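Local coordinates for legionella ubiquitin-specific protease A domain-containing protein (Legionella pneumophila subsp. pneumophila, PDB 5DGG) that probably works as a ubiquitin-specific cysteine protease of the papain-like clan CA, this chain being the central domain of a longer effector-related protein, at residues A80-F86 with L114-T120; H53-I57 with K143-F147; V27-Y31 with V96-Y100. All coordinates share one frame. Residue numbers count along the deposited sequence, not the author numbering.

Contact 1 of 3, residues A80-F86 with L114-T120; sequences AYDLELF and LVNIRHT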
loop_
_atom_site.group_PDB
_atom_site.type_symbol
_atom_site.label_atom_id
_atom_site.label_comp_id
_atom_site.label_asym_id
_atom_site.label_seq_id
_atom_site.Cartn_x
_atom_site.Cartn_y
_atom_site.Cartn_z
ATOM N N ALA A 80 -18.922 -3.516 8.484
ATOM C CA ALA A 80 -18.218 -3.219 7.225
ATOM C C ALA A 80 -16.688 -2.962 7.355
ATOM O O ALA A 80 -16.190 -2.593 8.396
ATOM C CB ALA A 80 -18.909 -2.085 6.469
ATOM N N TYR A 81 -15.983 -3.213 6.252
ATOM C CA TYR A 81 -14.575 -3.093 6.117
ATOM C C TYR A 81 -14.293 -1.695 5.548
ATOM O O TYR A 81 -14.964 -1.296 4.588
ATOM C CB TYR A 81 -14.108 -4.109 5.098
ATOM C CG TYR A 81 -14.417 -5.581 5.437
ATOM C CD1 TYR A 81 -13.474 -6.373 6.061
ATOM C CD2 TYR A 81 -15.619 -6.161 5.096
ATOM C CE1 TYR A 81 -13.732 -7.703 6.401
ATOM C CE2 TYR A 81 -15.881 -7.510 5.415
ATOM C CZ TYR A 81 -14.922 -8.267 6.086
ATOM O OH TYR A 81 -15.196 -9.584 6.403
ATOM N N ASP A 82 -13.320 -0.983 6.117
ATOM C CA ASP A 82 -12.837 0.278 5.585
ATOM C C ASP A 82 -11.778 -0.005 4.585
ATOM O O ASP A 82 -10.829 -0.742 4.870
ATOM C CB ASP A 82 -12.258 1.181 6.706
ATOM C CG ASP A 82 -13.267 2.119 7.306
ATOM O OD1 ASP A 82 -14.491 1.830 7.220
ATOM O OD2 ASP A 82 -12.820 3.178 7.872
ATOM N N LEU A 83 -11.895 0.575 3.405
ATOM C CA LEU A 83 -10.949 0.364 2.367
ATOM C C LEU A 83 -10.368 1.725 1.891
ATOM O O LEU A 83 -11.073 2.532 1.248
ATOM C CB LEU A 83 -11.686 -0.316 1.235
ATOM C CG LEU A 83 -10.872 -0.674 0.044
ATOM C CD1 LEU A 83 -9.862 -1.757 0.435
ATOM C CD2 LEU A 83 -11.786 -1.063 -1.123
ATOM N N GLU A 84 -9.142 2.007 2.255
ATOM C CA GLU A 84 -8.489 3.251 1.826
ATOM C C GLU A 84 -7.676 2.987 0.571
ATOM O O GLU A 84 -6.852 2.058 0.541
ATOM C CB GLU A 84 -7.566 3.786 2.915
ATOM C CG GLU A 84 -6.730 4.957 2.453
ATOM C CD GLU A 84 -5.784 5.550 3.502
ATOM O OE1 GLU A 84 -5.805 5.092 4.675
ATOM O OE2 GLU A 84 -4.968 6.440 3.123
ATOM N N LEU A 85 -7.919 3.777 -0.456
ATOM C CA LEU A 85 -7.215 3.697 -1.716
ATOM C C LEU A 85 -6.362 4.917 -1.927
ATOM O O LEU A 85 -6.885 6.012 -2.080
ATOM C CB LEU A 85 -8.235 3.547 -2.854
ATOM C CG LEU A 85 -9.228 2.382 -2.739
ATOM C CD1 LEU A 85 -10.234 2.314 -3.915
ATOM C CD2 LEU A 85 -8.518 1.068 -2.591
ATOM N N PHE A 86 -5.034 4.747 -1.843
ATOM C CA PHE A 86 -4.043 5.844 -1.822
ATOM C C PHE A 86 -3.369 5.972 -3.187
ATOM O O PHE A 86 -2.838 5.011 -3.715
ATOM C CB PHE A 86 -2.982 5.577 -0.745
ATOM C CG PHE A 86 -1.791 6.478 -0.800
ATOM C CD1 PHE A 86 -1.845 7.747 -0.267
ATOM C CD2 PHE A 86 -0.612 6.046 -1.403
ATOM C CE1 PHE A 86 -0.731 8.571 -0.301
ATOM C CE2 PHE A 86 0.494 6.850 -1.423
ATOM C CZ PHE A 86 0.439 8.120 -0.856
ATOM N N LEU A 114 -20.623 -4.222 2.065
ATOM C CA LEU A 114 -19.864 -4.239 3.304
ATOM C C LEU A 114 -18.523 -3.546 3.155
ATOM O O LEU A 114 -17.624 -3.816 3.948
ATOM C CB LEU A 114 -19.587 -5.676 3.763
ATOM C CG LEU A 114 -20.796 -6.472 4.237
ATOM C CD1 LEU A 114 -20.350 -7.869 4.626
ATOM C CD2 LEU A 114 -21.471 -5.763 5.403
ATOM N N VAL A 115 -18.378 -2.669 2.167
ATOM C CA VAL A 115 -17.089 -2.016 1.926
ATOM C C VAL A 115 -17.288 -0.491 1.962
ATOM O O VAL A 115 -18.193 0.058 1.279
ATOM C CB VAL A 115 -16.514 -2.515 0.595
ATOM C CG1 VAL A 115 -15.186 -1.868 0.236
ATOM C CG2 VAL A 115 -16.340 -4.031 0.648
ATOM N N ASN A 116 -16.498 0.190 2.777
ATOM C CA ASN A 116 -16.505 1.671 2.828
ATOM C C ASN A 116 -15.293 2.223 2.142
ATOM O O ASN A 116 -14.211 2.182 2.709
ATOM C CB ASN A 116 -16.489 2.117 4.277
ATOM C CG ASN A 116 -17.600 1.493 5.090
ATOM O OD1 ASN A 116 -18.731 1.422 4.632
ATOM N ND2 ASN A 116 -17.302 1.120 6.356
ATOM N N ILE A 117 -15.421 2.682 0.906
ATOM C CA ILE A 117 -14.289 3.172 0.151
ATOM C C ILE A 117 -13.964 4.614 0.497
ATOM O O ILE A 117 -14.884 5.456 0.630
ATOM C CB ILE A 117 -14.575 3.110 -1.367
ATOM C CG1 ILE A 117 -14.689 1.660 -1.770
ATOM C CG2 ILE A 117 -13.486 3.793 -2.178
ATOM C CD1 ILE A 117 -14.869 1.493 -3.265
ATOM N N ARG A 118 -12.680 4.925 0.589
ATOM C CA ARG A 118 -12.268 6.335 0.571
ATOM C C ARG A 118 -10.982 6.514 -0.179
ATOM O O ARG A 118 -10.110 5.624 -0.134
ATOM C CB ARG A 118 -12.174 6.863 1.972
ATOM C CG ARG A 118 -10.911 6.577 2.686
ATOM C CD ARG A 118 -11.059 6.991 4.140
ATOM N NE ARG A 118 -10.186 8.082 4.424
ATOM C CZ ARG A 118 -9.035 7.970 5.066
ATOM N NH1 ARG A 118 -8.351 9.064 5.274
ATOM N NH2 ARG A 118 -8.603 6.803 5.540
ATOM N N HIS A 119 -10.893 7.599 -0.954
ATOM C CA HIS A 119 -9.699 7.876 -1.756
ATOM C C HIS A 119 -8.785 8.793 -0.978
ATOM O O HIS A 119 -9.279 9.732 -0.370
ATOM C CB HIS A 119 -10.084 8.570 -3.047
ATOM C CG HIS A 119 -10.872 7.712 -3.969
ATOM N ND1 HIS A 119 -11.656 8.223 -4.974
ATOM C CD2 HIS A 119 -11.046 6.364 -4.004
ATOM C CE1 HIS A 119 -12.238 7.235 -5.633
ATOM N NE2 HIS A 119 -11.903 6.093 -5.050
ATOM N N THR A 120 -7.477 8.553 -0.996
ATOM C CA THR A 120 -6.533 9.450 -0.324
ATOM C C THR A 120 -5.330 9.741 -1.206
ATOM O O THR A 120 -5.052 9.046 -2.174
ATOM C CB THR A 120 -6.003 8.864 1.004
ATOM O OG1 THR A 120 -5.389 7.627 0.708
ATOM C CG2 THR A 120 -7.124 8.650 2.019
#
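Strands 81-86 and 115-120 run side by side in the same direction, their axes 4.6 Å apart at closest and inclined by 25°. Residues pair in simple register from Tyr81 with Val115 to Phe86 with Thr120. In the usual parallel pattern, alternate residues of one strand bond to the two neighbours of their partner: Tyr81 N donates to Leu114 O (2.9 Å) while Tyr81 O accepts from Asn116 N (2.8 Å). Leu83 and Leu85 repeat this, ending with Thr120 N to Leu85 O (2.8 Å). Between these bonds lie CA-H...O contacts such as His119 CA to Leu85 O (3.4 Å). The pair forms the two strands of a beta-alpha-beta crossover whose connecting helix is 98-108, and strand 115-120 is the outermost strand of the mixed sheet on this side. Tyr81, Leu83 and Leu85 share one face with Val115, Ile117 and His119, and much of it is roofed by that helix, so branched aliphatic side chains suit it: Leu83 CD2 meets Val115 CG1 at 3.7 Å, and Leu85 CD1 meets Ile117 CG2 at 4.0 Å. The other face is more polar. Near the start, Asn116 ND2 donates to Asp82 OD1 (3.0 Å) at an exposed position. Buried Glu84 needs compensation for its charge: OE2 accepts from Thr120 OG1 (2.7 Å) and also bonds to Tyr139, whereas OE1 makes a salt bridge to Arg118 NH2 (3.4 Å) and another to Lys143. The ring of Phe86 stacks with that of Tyr139 on helix 132-146, and its CB lies 3.5 Å from Thr120 OG1.

Contact 2 of 3, residues H53-I57 with K143-F147; sequences HYIMI and KMKEF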
loop_
_atom_site.group_PDB
_atom_site.type_symbol
_atom_site.label_atom_id
_atom_site.label_comp_id
_atom_site.label_asym_id
_atom_site.label_seq_id
_atom_site.Cartn_x
_atom_site.Cartn_y
_atom_site.Cartn_z
ATOM N N HIS A 53 -6.352 -7.850 11.558
ATOM C CA HIS A 53 -7.214 -6.699 11.588
ATOM C C HIS A 53 -6.968 -5.701 10.445
ATOM O O HIS A 53 -7.863 -4.948 10.085
ATOM C CB HIS A 53 -7.065 -5.969 12.892
ATOM C CG HIS A 53 -8.148 -4.990 13.090
ATOM N ND1 HIS A 53 -9.400 -5.356 13.532
ATOM C CD2 HIS A 53 -8.222 -3.678 12.785
ATOM C CE1 HIS A 53 -10.175 -4.283 13.569
ATOM N NE2 HIS A 53 -9.486 -3.259 13.097
ATOM N N TYR A 54 -5.757 -5.688 9.905
ATOM C CA TYR A 54 -5.405 -4.791 8.820
ATOM C C TYR A 54 -4.709 -5.572 7.707
ATOM O O TYR A 54 -3.928 -6.473 7.972
ATOM C CB TYR A 54 -4.472 -3.707 9.276
ATOM C CG TYR A 54 -4.952 -2.910 10.414
ATOM C CD1 TYR A 54 -5.776 -1.840 10.189
ATOM C CD2 TYR A 54 -4.543 -3.176 11.725
ATOM C CE1 TYR A 54 -6.255 -1.075 11.207
ATOM C CE2 TYR A 54 -5.039 -2.397 12.792
ATOM C CZ TYR A 54 -5.865 -1.322 12.493
ATOM O OH TYR A 54 -6.427 -0.455 13.437
ATOM N N ILE A 55 -5.012 -5.219 6.452
ATOM C CA ILE A 55 -4.386 -5.830 5.270
ATOM C C ILE A 55 -3.959 -4.706 4.333
ATOM O O ILE A 55 -4.794 -3.908 3.969
ATOM C CB ILE A 55 -5.347 -6.782 4.542
ATOM C CG1 ILE A 55 -5.861 -7.867 5.485
ATOM C CG2 ILE A 55 -4.594 -7.423 3.402
ATOM C CD1 ILE A 55 -6.960 -8.781 4.986
ATOM N N MET A 56 -2.667 -4.628 4.000
ATOM C CA MET A 56 -2.133 -3.678 3.043
ATOM C C MET A 56 -1.765 -4.362 1.721
ATOM O O MET A 56 -1.182 -5.456 1.694
ATOM C CB MET A 56 -0.861 -3.018 3.539
ATOM C CG MET A 56 -0.827 -2.571 4.975
ATOM S SD MET A 56 0.638 -1.512 5.077
ATOM C CE MET A 56 0.445 -1.070 6.752
ATOM N N ILE A 57 -1.993 -3.694 0.624
ATOM C CA ILE A 57 -1.564 -4.241 -0.685
ATOM C C ILE A 57 -0.925 -3.174 -1.516
ATOM O O ILE A 57 -1.553 -2.163 -1.791
ATOM C CB ILE A 57 -2.752 -4.850 -1.511
ATOM C CG1 ILE A 57 -3.675 -5.687 -0.635
ATOM C CG2 ILE A 57 -2.179 -5.681 -2.675
ATOM C CD1 ILE A 57 -4.843 -6.352 -1.370
ATOM N N LYS A 143 1.200 4.037 7.511
ATOM C CA LYS A 143 0.033 3.274 7.961
ATOM C C LYS A 143 0.375 2.195 8.990
ATOM O O LYS A 143 -0.398 1.929 9.917
ATOM C CB LYS A 143 -0.750 2.655 6.784
ATOM C CG LYS A 143 -1.323 3.627 5.806
ATOM C CD LYS A 143 -2.241 4.691 6.322
ATOM C CE LYS A 143 -3.464 4.186 7.024
ATOM N NZ LYS A 143 -4.446 5.331 7.149
ATOM N N MET A 144 1.531 1.574 8.815
ATOM C CA MET A 144 2.023 0.580 9.718
ATOM C C MET A 144 2.066 1.136 11.137
ATOM O O MET A 144 1.524 0.533 12.086
ATOM C CB MET A 144 3.411 0.135 9.262
ATOM C CG MET A 144 3.851 -1.163 9.818
ATOM S SD MET A 144 2.976 -2.583 9.094
ATOM C CE MET A 144 3.754 -3.757 10.191
ATOM N N LYS A 145 2.645 2.321 11.266
ATOM C CA LYS A 145 2.663 3.050 12.557
ATOM C C LYS A 145 1.248 3.397 13.033
ATOM O O LYS A 145 0.881 3.101 14.194
ATOM C CB LYS A 145 3.508 4.330 12.395
ATOM C CG LYS A 145 3.676 5.171 13.671
ATOM C CD LYS A 145 4.437 6.456 13.348
ATOM C CE LYS A 145 4.862 7.194 14.599
ATOM N NZ LYS A 145 5.812 8.287 14.241
ATOM N N GLU A 146 0.448 4.003 12.166
ATOM C CA GLU A 146 -0.914 4.357 12.523
ATOM C C GLU A 146 -1.673 3.144 13.002
ATOM O O GLU A 146 -2.456 3.250 13.929
ATOM C CB GLU A 146 -1.740 4.986 11.384
ATOM C CG GLU A 146 -1.376 6.387 10.925
ATOM C CD GLU A 146 -2.208 6.811 9.685
ATOM O OE1 GLU A 146 -1.736 7.707 8.968
ATOM O OE2 GLU A 146 -3.330 6.263 9.405
ATOM N N PHE A 147 -1.451 1.990 12.398
ATOM C CA PHE A 147 -2.193 0.795 12.779
ATOM C C PHE A 147 -1.660 0.152 14.051
ATOM O O PHE A 147 -2.174 -0.905 14.462
ATOM C CB PHE A 147 -2.171 -0.261 11.685
ATOM C CG PHE A 147 -2.869 0.142 10.423
ATOM C CD1 PHE A 147 -3.830 1.134 10.403
ATOM C CD2 PHE A 147 -2.584 -0.520 9.262
ATOM C CE1 PHE A 147 -4.490 1.456 9.226
ATOM C CE2 PHE A 147 -3.188 -0.186 8.080
ATOM C CZ PHE A 147 -4.159 0.793 8.051
#
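Two side chains of strand 54-60, Tyr54 and Met56, reach across to the last turn of helix 132-146 and the residue that follows it. They lie two positions apart, so both CA-to-CB bonds point toward the helix, while that of the intervening Ile55 points away and its side chain packs against helix 33-47. Tyr54 adopts an m rotamer that presents a ring face to Phe147, itself m at chi1. The result is an offset stack with centroids 3.9 Å apart and planes only 8° from parallel; Tyr54 CE1 and Phe147 CD1 approach to 3.4 Å. The offset also brings Phe147 CB over the Tyr54 ring, 3.7 Å from its centroid, as a CH-pi contact. Flat rings suit this seam because they fill a thin gap with broad surfaces. Met56 solves a different problem: with chi2 and chi3 both t it is a long, slender, flexible probe whose CE touches Met144 N (3.5 Å), Met144 SD (3.8 Å) and Phe147 CE2 (4.0 Å). Lys143 has CB 3.9 Å from Met56 CE, yet three successive m angles curl its chain away, so that NZ reaches Glu146 OE2 (2.7 Å) and a second carboxylate, Glu84, instead of burying its charge in the apolar seam. Phe147 is held in place by its backbone, N donating to Lys143 O (2.7 Å). A helix packed against a sheet, with the nucleophilic cysteine at its N-terminal end, is a feature of papain-like (clan CA) peptidases; helix 132-146 is probably the counterpart, and this contact lies at its C-terminal end, against strand 54-60.

Contact 3 of 3, residues V27-Y31 with V96-Y100; sequences VLNRY and VLDDY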
loop_
_atom_site.group_PDB
_atom_site.type_symbol
_atom_site.label_atom_id
_atom_site.label_comp_id
_atom_site.label_asym_id
_atom_site.label_seq_id
_atom_site.Cartn_x
_atom_site.Cartn_y
_atom_site.Cartn_z
ATOM N N VAL A 27 3.185 -7.669 -3.804
ATOM C CA VAL A 27 2.761 -6.803 -4.894
ATOM C C VAL A 27 1.714 -7.441 -5.815
ATOM O O VAL A 27 1.779 -8.626 -6.176
ATOM C CB VAL A 27 3.936 -6.294 -5.741
ATOM C CG1 VAL A 27 4.861 -5.435 -4.896
ATOM C CG2 VAL A 27 4.676 -7.445 -6.399
ATOM N N LEU A 28 0.722 -6.638 -6.174
ATOM C CA LEU A 28 -0.310 -7.062 -7.105
ATOM C C LEU A 28 -0.118 -6.297 -8.406
ATOM O O LEU A 28 0.159 -5.109 -8.387
ATOM C CB LEU A 28 -1.698 -6.733 -6.593
ATOM C CG LEU A 28 -2.496 -7.712 -5.848
ATOM C CD1 LEU A 28 -3.900 -7.128 -5.706
ATOM C CD2 LEU A 28 -2.484 -9.060 -6.581
ATOM N N ASN A 29 -0.284 -6.983 -9.528
ATOM C CA ASN A 29 -0.244 -6.356 -10.832
ATOM C C ASN A 29 -1.671 -6.269 -11.362
ATOM O O ASN A 29 -2.260 -7.282 -11.774
ATOM C CB ASN A 29 0.588 -7.256 -11.750
ATOM C CG ASN A 29 0.749 -6.692 -13.097
ATOM O OD1 ASN A 29 -0.176 -6.139 -13.701
ATOM N ND2 ASN A 29 1.975 -6.765 -13.580
ATOM N N ARG A 30 -2.211 -5.068 -11.438
ATOM C CA ARG A 30 -3.632 -4.902 -11.776
ATOM C C ARG A 30 -3.956 -5.212 -13.209
ATOM O O ARG A 30 -5.120 -5.415 -13.533
ATOM C CB ARG A 30 -4.146 -3.499 -11.448
ATOM C CG ARG A 30 -3.562 -2.393 -12.252
ATOM C CD ARG A 30 -3.973 -1.004 -11.697
ATOM N NE ARG A 30 -5.145 -0.566 -12.447
ATOM C CZ ARG A 30 -5.153 0.399 -13.354
ATOM N NH1 ARG A 30 -4.067 1.148 -13.576
ATOM N NH2 ARG A 30 -6.277 0.645 -14.013
ATOM N N TYR A 31 -2.946 -5.292 -14.077
ATOM C CA TYR A 31 -3.180 -5.684 -15.495
ATOM C C TYR A 31 -3.219 -7.171 -15.768
ATOM O O TYR A 31 -3.824 -7.613 -16.750
ATOM C CB TYR A 31 -2.130 -5.063 -16.371
ATOM C CG TYR A 31 -2.275 -3.583 -16.321
ATOM C CD1 TYR A 31 -3.362 -2.983 -16.906
ATOM C CD2 TYR A 31 -1.367 -2.814 -15.698
ATOM C CE1 TYR A 31 -3.534 -1.618 -16.842
ATOM C CE2 TYR A 31 -1.528 -1.446 -15.622
ATOM C CZ TYR A 31 -2.632 -0.866 -16.187
ATOM O OH TYR A 31 -2.835 0.499 -16.174
ATOM N N VAL A 96 -9.323 4.777 -10.045
ATOM C CA VAL A 96 -8.940 3.716 -10.943
ATOM C C VAL A 96 -8.915 2.343 -10.233
ATOM O O VAL A 96 -8.969 1.304 -10.875
ATOM C CB VAL A 96 -7.595 4.086 -11.622
ATOM C CG1 VAL A 96 -6.401 3.738 -10.748
ATOM C CG2 VAL A 96 -7.479 3.440 -12.977
ATOM N N LEU A 97 -8.852 2.325 -8.900
ATOM C CA LEU A 97 -8.852 1.075 -8.148
ATOM C C LEU A 97 -10.187 0.643 -7.592
ATOM O O LEU A 97 -10.253 -0.464 -7.059
ATOM C CB LEU A 97 -7.852 1.105 -6.968
ATOM C CG LEU A 97 -6.370 1.194 -7.357
ATOM C CD1 LEU A 97 -5.514 1.182 -6.115
ATOM C CD2 LEU A 97 -5.945 0.083 -8.269
ATOM N N ASP A 98 -11.231 1.461 -7.695
ATOM C CA ASP A 98 -12.500 1.142 -7.012
ATOM C C ASP A 98 -13.045 -0.204 -7.465
ATOM O O ASP A 98 -13.294 -1.093 -6.650
ATOM C CB ASP A 98 -13.573 2.211 -7.230
ATOM C CG ASP A 98 -13.278 3.527 -6.527
ATOM O OD1 ASP A 98 -12.276 3.649 -5.775
ATOM O OD2 ASP A 98 -14.022 4.516 -6.763
ATOM N N ASP A 99 -13.177 -0.387 -8.778
ATOM C CA ASP A 99 -13.782 -1.606 -9.324
ATOM C C ASP A 99 -12.912 -2.800 -9.095
ATOM O O ASP A 99 -13.413 -3.860 -8.779
ATOM C CB ASP A 99 -13.967 -1.482 -10.834
ATOM C CG ASP A 99 -15.171 -0.655 -11.197
ATOM O OD1 ASP A 99 -16.235 -0.830 -10.546
ATOM O OD2 ASP A 99 -15.045 0.179 -12.126
ATOM N N TYR A 100 -11.612 -2.581 -9.282
ATOM C CA TYR A 100 -10.597 -3.599 -9.140
ATOM C C TYR A 100 -10.629 -4.191 -7.766
ATOM O O TYR A 100 -10.682 -5.421 -7.616
ATOM C CB TYR A 100 -9.194 -3.037 -9.433
ATOM C CG TYR A 100 -8.080 -4.056 -9.325
ATOM C CD1 TYR A 100 -7.920 -5.040 -10.312
ATOM C CD2 TYR A 100 -7.194 -4.059 -8.260
ATOM C CE1 TYR A 100 -6.898 -5.970 -10.218
ATOM C CE2 TYR A 100 -6.182 -4.992 -8.158
ATOM C CZ TYR A 100 -6.038 -5.940 -9.168
ATOM O OH TYR A 100 -5.074 -6.895 -9.114
HETATM O O HOH W 1 -4.756 -8.476 -11.079
#
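A water molecule, rather than a direct bond, ties the phenol of Tyr100 to the strand: it donates to Asn29 O (2.9 Å) and lies only 2.5 Å from Tyr100 OH, whereas Tyr100 OH and Asn29 O are 3.9 Å apart. The contact joins the N-terminal end of helix 98-108, the connecting helix of a beta-alpha-beta crossover, and the residues leading into it to the end of strand 22-29 at the far side of the mixed sheet. Tyrosine suits the place because its ring is long enough to span the gap and its hydroxyl polar enough to meet the water. Arg30 CB sits over the ring face, 4.0 Å from the centroid of Tyr100, a CH-pi contact, while Leu28 CD1 packs at the ring edge, 4.0 Å from Tyr100 CE2. Further out, the guanidinium of Arg30 lies against Val96, with NH2 3.2 Å from Val96 CG2. Beyond the strand the chain bends in an Asx turn, in which Tyr31 N donates to Asn29 OD1 at 2.9 Å.

All three contacts rest on one mixed sheet, with helix 132-146 on one face and helices 33-47 and 98-108 on the other. Contacts 1 and 2, about 13 Å apart between centres, meet through the salt bridge of Glu84 OE1 with Lys143 NZ (2.8 Å), which fastens strand 81-86 to helix 132-146. Contacts 1 and 3, about 14 Å apart between centres, share the crossover helix: Asp98 OD1 probably hydrogen-bonds to His119 NE2 (2.6 Å). Contacts 2 and 3 have centres about 18 Å apart, yet Ile57 CG2 touches Leu28 CD1 (3.8 Å) where their neighbouring strands adjoin. Contact 1 pairs two strands, while contacts 2 and 3 place helices on opposite faces of what is probably a peptidase scaffold.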